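Local coordinates for protein manganese-dependent ADP-ribose/CDP-alcohol diphosphatase (Danio rerio, PDB 2NXF) that probably hydrolyses ADP-ribose and CDP-alcohols such as CDP-choline at a dinuclear metal centre of the calcineurin-like phosphoesterase fold, at residues 205-217 and 244-258. Residues are numbered along the deposited sequence; the frame is centred on the assembly and turned at random. Where two conformers were deposited one is given.
Sequences QLQWLDAVLTLSD and NHEAVLSVLRSHQSV
Both ring nitrogens of His-255 are hydrogen-bonded to carboxylates of a single helix: NE2 to Asp-210 OD1 at 2.6 Å and ND1 to Asp-217 OD2 at 2.7 Å. Helices 205-217 and 245-253 run nearly parallel (16° between the axes of these short segments) on one side of a mixed sheet of the metallophosphoesterase fold, each leading into one of the adjacent parallel strands 222-227 and 258-263. Aspartates two helical turns apart suit the two nitrogens of an imidazole, which point outward from its edge; donating from both, the ring is probably protonated. The NE2 bond is almost straight (176°), though it meets OD1 from above the carboxylate plane. Between these aspartates, Leu-213 lays its CB over one face of the His-255 ring in a CH-pi contact, 3.5 Å from its centroid. A glutamine in place of His-255 would probably leave one aspartate without its mate and Leu-213 without a ring to cover. Deeper in, Leu-213 CD1 fits among Val-251, Leu-252 and Val-258, branched apolar residues suited to a buried layer; Leu-213 also touches Val-223, and Leu-252 Ile-225, of strand 222-227. Toward the other end, Leu-206 spreads its methyls, CD1 to Ala-247 CB and CD2 to Val-248 CG2 (3.9 Å). Small Ser-257 fits the turn before strand 258-263: OG, set between its backbone N and carbonyl carbon (chi1 58°), reaches the oxygen its backbone N also meets, both donating to Asp-217 OD1 from opposite carboxylate faces, OG at 2.7 Å and N at 3.1 Å.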
ATOM      1  N   GLN A 205      -5.601 -12.349 -10.128  1.00 23.74           N
ATOM      2  CA  GLN A 205      -4.472 -11.812  -9.359  1.00 24.09           C
ATOM      3  C   GLN A 205      -4.028 -12.781  -8.254  1.00 24.41           C
ATOM      4  O   GLN A 205      -2.828 -12.968  -8.022  1.00 24.31           O
ATOM      5  CB  GLN A 205      -4.785 -10.432  -8.775  1.00 23.28           C
ATOM      6  CG  GLN A 205      -3.529  -9.789  -8.133  1.00 23.84           C
ATOM      7  CD  GLN A 205      -3.738  -8.413  -7.545  1.00 25.41           C
ATOM      8  OE1 GLN A 205      -2.802  -7.853  -6.968  1.00 25.87           O
ATOM      9  NE2 GLN A 205      -4.954  -7.848  -7.693  1.00 24.98           N
ATOM     10  N   LEU A 206      -4.986 -13.389  -7.560  1.00 24.33           N
ATOM     11  CA  LEU A 206      -4.628 -14.329  -6.477  1.00 25.00           C
ATOM     12  C   LEU A 206      -3.933 -15.578  -7.002  1.00 24.93           C
ATOM     13  O   LEU A 206      -3.031 -16.121  -6.344  1.00 24.24           O
ATOM     14  CB  LEU A 206      -5.867 -14.752  -5.681  1.00 26.42           C
ATOM     15  CG  LEU A 206      -6.505 -13.609  -4.890  1.00 27.91           C
ATOM     16  CD1 LEU A 206      -7.944 -14.038  -4.481  1.00 32.71           C
ATOM     17  CD2 LEU A 206      -5.688 -13.234  -3.687  1.00 33.92           C
ATOM     18  N   GLN A 207      -4.375 -16.061  -8.166  1.00 23.95           N
ATOM     19  CA  GLN A 207      -3.767 -17.239  -8.792  1.00 25.30           C
ATOM     20  C   GLN A 207      -2.311 -16.939  -9.150  1.00 24.11           C
ATOM     21  O   GLN A 207      -1.425 -17.780  -8.966  1.00 22.85           O
ATOM     22  CB  GLN A 207      -4.588 -17.683 -10.010  1.00 24.93           C
ATOM     23  CG  GLN A 207      -5.884 -18.394  -9.583  1.00 28.44           C
ATOM     24  CD  GLN A 207      -6.774 -18.840 -10.739  1.00 30.60           C
ATOM     25  OE1 GLN A 207      -6.750 -18.256 -11.830  1.00 39.72           O
ATOM     26  NE2 GLN A 207      -7.582 -19.870 -10.495  1.00 34.98           N
ATOM     27  N   TRP A 208      -2.059 -15.723  -9.634  1.00 24.03           N
ATOM     28  CA  TRP A 208      -0.691 -15.313  -9.937  1.00 24.32           C
ATOM     29  C   TRP A 208       0.172 -15.182  -8.666  1.00 24.29           C
ATOM     30  O   TRP A 208       1.295 -15.690  -8.614  1.00 24.61           O
ATOM     31  CB  TRP A 208      -0.709 -14.010 -10.744  1.00 25.06           C
ATOM     32  CG  TRP A 208       0.607 -13.277 -10.887  1.00 25.74           C
ATOM     33  CD1 TRP A 208       1.596 -13.494 -11.825  1.00 28.13           C
ATOM     34  CD2 TRP A 208       1.044 -12.159 -10.102  1.00 26.09           C
ATOM     35  NE1 TRP A 208       2.625 -12.588 -11.648  1.00 27.82           N
ATOM     36  CE2 TRP A 208       2.308 -11.757 -10.601  1.00 27.21           C
ATOM     37  CE3 TRP A 208       0.486 -11.460  -9.020  1.00 26.72           C
ATOM     38  CZ2 TRP A 208       3.026 -10.701 -10.049  1.00 27.34           C
ATOM     39  CZ3 TRP A 208       1.205 -10.393  -8.463  1.00 27.34           C
ATOM     40  CH2 TRP A 208       2.459 -10.025  -8.986  1.00 27.56           C
ATOM     41  N   LEU A 209      -0.354 -14.515  -7.649  1.00 24.81           N
ATOM     42  CA  LEU A 209       0.364 -14.413  -6.372  1.00 24.02           C
ATOM     43  C   LEU A 209       0.700 -15.827  -5.851  1.00 23.60           C
ATOM     44  O   LEU A 209       1.835 -16.118  -5.460  1.00 23.48           O
ATOM     45  CB  LEU A 209      -0.528 -13.707  -5.348  1.00 24.18           C
ATOM     46  CG  LEU A 209       0.056 -13.699  -3.925  1.00 23.00           C
ATOM     47  CD1 LEU A 209       1.424 -13.002  -3.864  1.00 24.93           C
ATOM     48  CD2 LEU A 209      -0.982 -13.018  -2.987  1.00 24.59           C
ATOM     49  N   ASP A 210      -0.294 -16.707  -5.858  1.00 23.27           N
ATOM     50  CA  ASP A 210      -0.085 -18.084  -5.393  1.00 24.00           C
ATOM     51  C   ASP A 210       1.029 -18.797  -6.182  1.00 24.58           C
ATOM     52  O   ASP A 210       1.850 -19.515  -5.603  1.00 24.13           O
ATOM     53  CB  ASP A 210      -1.393 -18.874  -5.463  1.00 23.83           C
ATOM     54  CG  ASP A 210      -1.257 -20.249  -4.877  1.00 26.21           C
ATOM     55  OD1 ASP A 210      -0.975 -20.368  -3.663  1.00 28.82           O
ATOM     56  OD2 ASP A 210      -1.377 -21.222  -5.642  1.00 29.23           O
ATOM     57  N   ALA A 211       1.061 -18.569  -7.497  1.00 24.32           N
ATOM     58  CA  ALA A 211       2.098 -19.160  -8.368  1.00 23.90           C
ATOM     59  C   ALA A 211       3.479 -18.602  -8.052  1.00 23.44           C
ATOM     60  O   ALA A 211       4.450 -19.360  -7.950  1.00 22.77           O
ATOM     61  CB  ALA A 211       1.755 -18.918  -9.842  1.00 24.69           C
ATOM     62  N   VAL A 212       3.560 -17.279  -7.909  1.00 23.83           N
ATOM     63  CA  VAL A 212       4.824 -16.606  -7.528  1.00 23.14           C
ATOM     64  C   VAL A 212       5.353 -17.232  -6.233  1.00 23.35           C
ATOM     65  O   VAL A 212       6.529 -17.604  -6.129  1.00 22.85           O
ATOM     66  CB  VAL A 212       4.628 -15.075  -7.394  1.00 23.31           C
ATOM     67  CG1 VAL A 212       5.888 -14.399  -6.836  1.00 23.49           C
ATOM     68  CG2 VAL A 212       4.304 -14.482  -8.777  1.00 24.23           C
ATOM     69  N   LEU A 213       4.463 -17.394  -5.253  1.00 22.48           N
ATOM     70  CA  LEU A 213       4.886 -17.941  -3.960  1.00 22.79           C
ATOM     71  C   LEU A 213       5.314 -19.403  -3.991  1.00 22.56           C
ATOM     72  O   LEU A 213       6.235 -19.799  -3.273  1.00 22.42           O
ATOM     73  CB  LEU A 213       3.791 -17.711  -2.908  1.00 22.69           C
ATOM     74  CG  LEU A 213       3.494 -16.225  -2.627  1.00 23.71           C
ATOM     75  CD1 LEU A 213       2.370 -16.102  -1.596  1.00 26.10           C
ATOM     76  CD2 LEU A 213       4.738 -15.397  -2.183  1.00 24.73           C
ATOM     77  N   THR A 214       4.660 -20.216  -4.825  1.00 22.20           N
ATOM     78  CA  THR A 214       5.052 -21.607  -5.029  1.00 22.35           C
ATOM     79  C   THR A 214       6.490 -21.668  -5.565  1.00 22.35           C
ATOM     80  O   THR A 214       7.322 -22.426  -5.070  1.00 22.71           O
ATOM     81  CB  THR A 214       4.081 -22.315  -5.990  1.00 22.66           C
ATOM     82  OG1 THR A 214       2.785 -22.423  -5.373  1.00 24.45           O
ATOM     83  CG2 THR A 214       4.595 -23.710  -6.385  1.00 20.69           C
ATOM     84  N   LEU A 215       6.783 -20.829  -6.551  1.00 22.86           N
ATOM     85  CA  LEU A 215       8.113 -20.821  -7.128  1.00 23.86           C
ATOM     86  C   LEU A 215       9.129 -20.318  -6.099  1.00 22.72           C
ATOM     87  O   LEU A 215      10.193 -20.918  -5.952  1.00 22.95           O
ATOM     88  CB  LEU A 215       8.140 -20.019  -8.422  1.00 24.03           C
ATOM     89  CG  LEU A 215       7.295 -20.603  -9.587  1.00 27.06           C
ATOM     90  CD1 LEU A 215       7.815 -19.936 -10.838  1.00 32.38           C
ATOM     91  CD2 LEU A 215       7.389 -22.116  -9.741  1.00 30.97           C
ATOM     92  N   SER A 216       8.769 -19.271  -5.355  1.00 23.17           N
ATOM     93  CA  SER A 216       9.630 -18.781  -4.266  1.00 22.90           C
ATOM     94  C   SER A 216       9.912 -19.832  -3.198  1.00 22.37           C
ATOM     95  O   SER A 216      11.052 -19.952  -2.737  1.00 23.35           O
ATOM     96  CB  SER A 216       9.030 -17.528  -3.659  1.00 22.76           C
ATOM     97  OG  SER A 216       9.203 -16.451  -4.569  1.00 24.74           O
ATOM     98  N   ASP A 217       8.906 -20.637  -2.847  1.00 22.19           N
ATOM     99  CA  ASP A 217       9.115 -21.755  -1.901  1.00 22.18           C
ATOM    100  C   ASP A 217      10.249 -22.654  -2.395  1.00 22.44           C
ATOM    101  O   ASP A 217      11.185 -22.976  -1.662  1.00 22.90           O
ATOM    102  CB  ASP A 217       7.853 -22.634  -1.756  1.00 22.79           C
ATOM    103  CG  ASP A 217       6.686 -21.917  -1.069  1.00 24.27           C
ATOM    104  OD1 ASP A 217       6.869 -20.856  -0.430  1.00 24.58           O
ATOM    105  OD2 ASP A 217       5.554 -22.440  -1.177  1.00 26.56           O
ATOM    106  N   ASN A 244     -11.746  -9.057   0.150  1.00 22.96           N
ATOM    107  CA  ASN A 244     -11.543 -10.499   0.248  1.00 23.77           C
ATOM    108  C   ASN A 244     -10.244 -10.803   0.973  1.00 23.37           C
ATOM    109  O   ASN A 244      -9.469 -11.646   0.545  1.00 23.86           O
ATOM    110  CB  ASN A 244     -11.645 -11.198  -1.131  1.00 23.50           C
ATOM    111  CG  ASN A 244     -10.601 -10.710  -2.127  1.00 23.86           C
ATOM    112  OD1 ASN A 244     -10.092  -9.599  -2.027  1.00 23.39           O
ATOM    113  ND2 ASN A 244     -10.299 -11.555  -3.117  1.00 25.46           N
ATOM    114  N   HIS A 245     -10.044 -10.135   2.110  1.00 23.59           N
ATOM    115  CA  HIS A 245      -8.790 -10.284   2.859  1.00 23.92           C
ATOM    116  C   HIS A 245      -8.524 -11.756   3.229  1.00 24.27           C
ATOM    117  O   HIS A 245      -7.374 -12.193   3.209  1.00 24.03           O
ATOM    118  CB  HIS A 245      -8.783  -9.385   4.112  1.00 24.15           C
ATOM    119  CG  HIS A 245      -9.738  -9.831   5.183  1.00 25.02           C
ATOM    120  ND1 HIS A 245      -9.332 -10.470   6.338  1.00 27.15           N
ATOM    121  CD2 HIS A 245     -11.087  -9.757   5.253  1.00 26.29           C
ATOM    122  CE1 HIS A 245     -10.389 -10.757   7.076  1.00 27.23           C
ATOM    123  NE2 HIS A 245     -11.467 -10.338   6.440  1.00 28.52           N
ATOM    124  N   GLU A 246      -9.570 -12.516   3.550  1.00 24.35           N
ATOM    125  CA  GLU A 246      -9.383 -13.902   3.982  1.00 25.16           C
ATOM    126  C   GLU A 246      -8.849 -14.773   2.833  1.00 24.94           C
ATOM    127  O   GLU A 246      -8.075 -15.714   3.061  1.00 24.18           O
ATOM    128  CB  GLU A 246     -10.685 -14.460   4.566  1.00 26.51           C
ATOM    129  CG  GLU A 246     -10.522 -15.725   5.387  1.00 32.14           C
ATOM    130  CD  GLU A 246      -9.659 -15.538   6.645  1.00 37.24           C
ATOM    131  OE1 GLU A 246      -8.842 -16.434   6.936  1.00 41.06           O
ATOM    132  OE2 GLU A 246      -9.792 -14.513   7.341  1.00 38.89           O
ATOM    133  N   ALA A 247      -9.244 -14.438   1.605  1.00 24.33           N
ATOM    134  CA  ALA A 247      -8.744 -15.144   0.418  1.00 24.61           C
ATOM    135  C   ALA A 247      -7.238 -14.944   0.282  1.00 24.83           C
ATOM    136  O   ALA A 247      -6.506 -15.876  -0.076  1.00 24.82           O
ATOM    137  CB  ALA A 247      -9.473 -14.665  -0.839  1.00 25.45           C
ATOM    138  N   VAL A 248      -6.778 -13.739   0.615  1.00 23.51           N
ATOM    139  CA  VAL A 248      -5.335 -13.440   0.598  1.00 24.23           C
ATOM    140  C   VAL A 248      -4.621 -14.221   1.695  1.00 23.87           C
ATOM    141  O   VAL A 248      -3.584 -14.846   1.443  1.00 23.93           O
ATOM    142  CB  VAL A 248      -5.040 -11.942   0.742  1.00 24.27           C
ATOM    143  CG1 VAL A 248      -3.521 -11.683   0.595  1.00 24.76           C
ATOM    144  CG2 VAL A 248      -5.768 -11.156  -0.344  1.00 25.11           C
ATOM    145  N   LEU A 249      -5.177 -14.187   2.907  1.00 23.73           N
ATOM    146  CA  LEU A 249      -4.571 -14.923   4.034  1.00 23.11           C
ATOM    147  C   LEU A 249      -4.444 -16.400   3.709  1.00 23.38           C
ATOM    148  O   LEU A 249      -3.434 -17.024   4.030  1.00 24.17           O
ATOM    149  CB  LEU A 249      -5.364 -14.733   5.326  1.00 24.01           C
ATOM    150  CG  LEU A 249      -5.368 -13.300   5.858  1.00 23.96           C
ATOM    151  CD1 LEU A 249      -6.345 -13.182   7.018  1.00 25.14           C
ATOM    152  CD2 LEU A 249      -3.946 -12.881   6.267  1.00 26.68           C
ATOM    153  N   SER A 250      -5.463 -16.973   3.068  1.00 22.83           N
ATOM    154  CA  SER A 250      -5.427 -18.388   2.711  0.50 23.42           C
ATOM    155  C   SER A 250      -4.245 -18.713   1.802  1.00 23.67           C
ATOM    156  O   SER A 250      -3.601 -19.754   1.970  1.00 24.60           O
ATOM    157  CB  SER A 250      -6.736 -18.801   2.044  0.50 23.13           C
ATOM    158  OG  SER A 250      -7.773 -18.871   3.002  0.50 23.09           O
ATOM    159  N   VAL A 251      -3.973 -17.821   0.841  1.00 23.78           N
ATOM    160  CA  VAL A 251      -2.811 -17.967  -0.046  1.00 23.85           C
ATOM    161  C   VAL A 251      -1.499 -17.840   0.752  1.00 24.02           C
ATOM    162  O   VAL A 251      -0.643 -18.726   0.673  1.00 23.83           O
ATOM    163  CB  VAL A 251      -2.837 -16.955  -1.218  1.00 23.88           C
ATOM    164  CG1 VAL A 251      -1.519 -17.000  -2.019  1.00 24.59           C
ATOM    165  CG2 VAL A 251      -4.028 -17.255  -2.139  1.00 24.82           C
ATOM    166  N   LEU A 252      -1.381 -16.794   1.560  1.00 24.33           N
ATOM    167  CA  LEU A 252      -0.137 -16.553   2.306  1.00 24.11           C
ATOM    168  C   LEU A 252       0.207 -17.709   3.226  1.00 24.80           C
ATOM    169  O   LEU A 252       1.379 -18.100   3.328  1.00 24.55           O
ATOM    170  CB  LEU A 252      -0.232 -15.272   3.126  1.00 24.36           C
ATOM    171  CG  LEU A 252      -0.555 -13.988   2.362  1.00 22.96           C
ATOM    172  CD1 LEU A 252      -0.615 -12.816   3.345  1.00 26.21           C
ATOM    173  CD2 LEU A 252       0.451 -13.742   1.219  1.00 24.32           C
ATOM    174  N   ARG A 253      -0.813 -18.250   3.894  1.00 24.63           N
ATOM    175  CA  ARG A 253      -0.620 -19.332   4.873  1.00 25.26           C
ATOM    176  C   ARG A 253      -0.159 -20.654   4.243  1.00 25.54           C
ATOM    177  O   ARG A 253       0.339 -21.541   4.945  1.00 25.64           O
ATOM    178  CB  ARG A 253      -1.891 -19.539   5.695  1.00 25.46           C
ATOM    179  CG  ARG A 253      -2.171 -18.351   6.615  1.00 26.75           C
ATOM    180  CD  ARG A 253      -3.547 -18.426   7.252  1.00 29.13           C
ATOM    181  NE  ARG A 253      -3.717 -17.363   8.246  1.00 31.34           N
ATOM    182  CZ  ARG A 253      -4.894 -16.859   8.615  1.00 32.03           C
ATOM    183  NH1 ARG A 253      -6.014 -17.303   8.056  1.00 32.56           N
ATOM    184  NH2 ARG A 253      -4.948 -15.910   9.541  1.00 31.29           N
ATOM    185  N   SER A 254      -0.329 -20.762   2.924  1.00 25.22           N
ATOM    186  CA  SER A 254       0.089 -21.922   2.136  1.00 26.67           C
ATOM    187  C   SER A 254       1.575 -21.927   1.781  1.00 26.01           C
ATOM    188  O   SER A 254       2.074 -22.915   1.231  1.00 26.59           O
ATOM    189  CB  SER A 254      -0.712 -21.946   0.827  1.00 26.93           C
ATOM    190  OG  SER A 254      -2.065 -22.276   1.107  1.00 32.93           O
ATOM    191  N   HIS A 255       2.276 -20.829   2.069  1.00 25.37           N
ATOM    192  CA  HIS A 255       3.634 -20.652   1.560  1.00 25.16           C
ATOM    193  C   HIS A 255       4.633 -20.175   2.603  1.00 25.08           C
ATOM    194  O   HIS A 255       4.526 -19.044   3.104  1.00 25.04           O
ATOM    195  CB  HIS A 255       3.615 -19.668   0.387  1.00 24.82           C
ATOM    196  CG  HIS A 255       2.797 -20.146  -0.768  1.00 23.79           C
ATOM    197  ND1 HIS A 255       3.235 -21.127  -1.628  1.00 25.39           N
ATOM    198  CD2 HIS A 255       1.563 -19.785  -1.201  1.00 24.77           C
ATOM    199  CE1 HIS A 255       2.303 -21.360  -2.539  1.00 26.37           C
ATOM    200  NE2 HIS A 255       1.286 -20.546  -2.309  1.00 25.31           N
ATOM    201  N   GLN A 256       5.631 -21.025   2.871  1.00 25.60           N
ATOM    202  CA  GLN A 256       6.687 -20.675   3.821  1.00 26.33           C
ATOM    203  C   GLN A 256       7.603 -19.541   3.356  1.00 25.51           C
ATOM    204  O   GLN A 256       8.303 -18.926   4.179  1.00 25.94           O
ATOM    205  CB  GLN A 256       7.492 -21.911   4.250  1.00 26.98           C
ATOM    206  CG  GLN A 256       6.728 -22.791   5.237  1.00 32.17           C
ATOM    207  CD  GLN A 256       7.601 -23.344   6.359  1.00 37.76           C
ATOM    208  OE1 GLN A 256       7.831 -24.551   6.436  1.00 40.86           O
ATOM    209  NE2 GLN A 256       8.087 -22.459   7.238  1.00 41.38           N
ATOM    210  N   SER A 257       7.585 -19.238   2.058  1.00 24.33           N
ATOM    211  CA  SER A 257       8.428 -18.166   1.516  1.00 24.21           C
ATOM    212  C   SER A 257       7.990 -16.762   1.928  1.00 23.70           C
ATOM    213  O   SER A 257       8.762 -15.818   1.809  1.00 24.25           O
ATOM    214  CB  SER A 257       8.502 -18.235  -0.013  1.00 24.26           C
ATOM    215  OG  SER A 257       7.210 -18.154  -0.567  1.00 23.74           O
ATOM    216  N   VAL A 258       6.751 -16.609   2.399  1.00 23.75           N
ATOM    217  CA  VAL A 258       6.259 -15.290   2.783  1.00 23.87           C
ATOM    218  C   VAL A 258       7.017 -14.794   4.028  1.00 24.29           C
ATOM    219  O   VAL A 258       7.020 -15.455   5.074  1.00 24.71           O
ATOM    220  CB  VAL A 258       4.757 -15.324   3.079  1.00 23.04           C
ATOM    221  CG1 VAL A 258       4.268 -13.941   3.540  1.00 23.52           C
ATOM    222  CG2 VAL A 258       3.966 -15.844   1.846  1.00 23.39           C
TER
HETATM  223  O   HOH W   1      -3.325 -21.234  -1.808  1.00 40.64           O
HETATM  224  O   HOH W   2       5.569 -23.655   1.668  1.00 24.94           O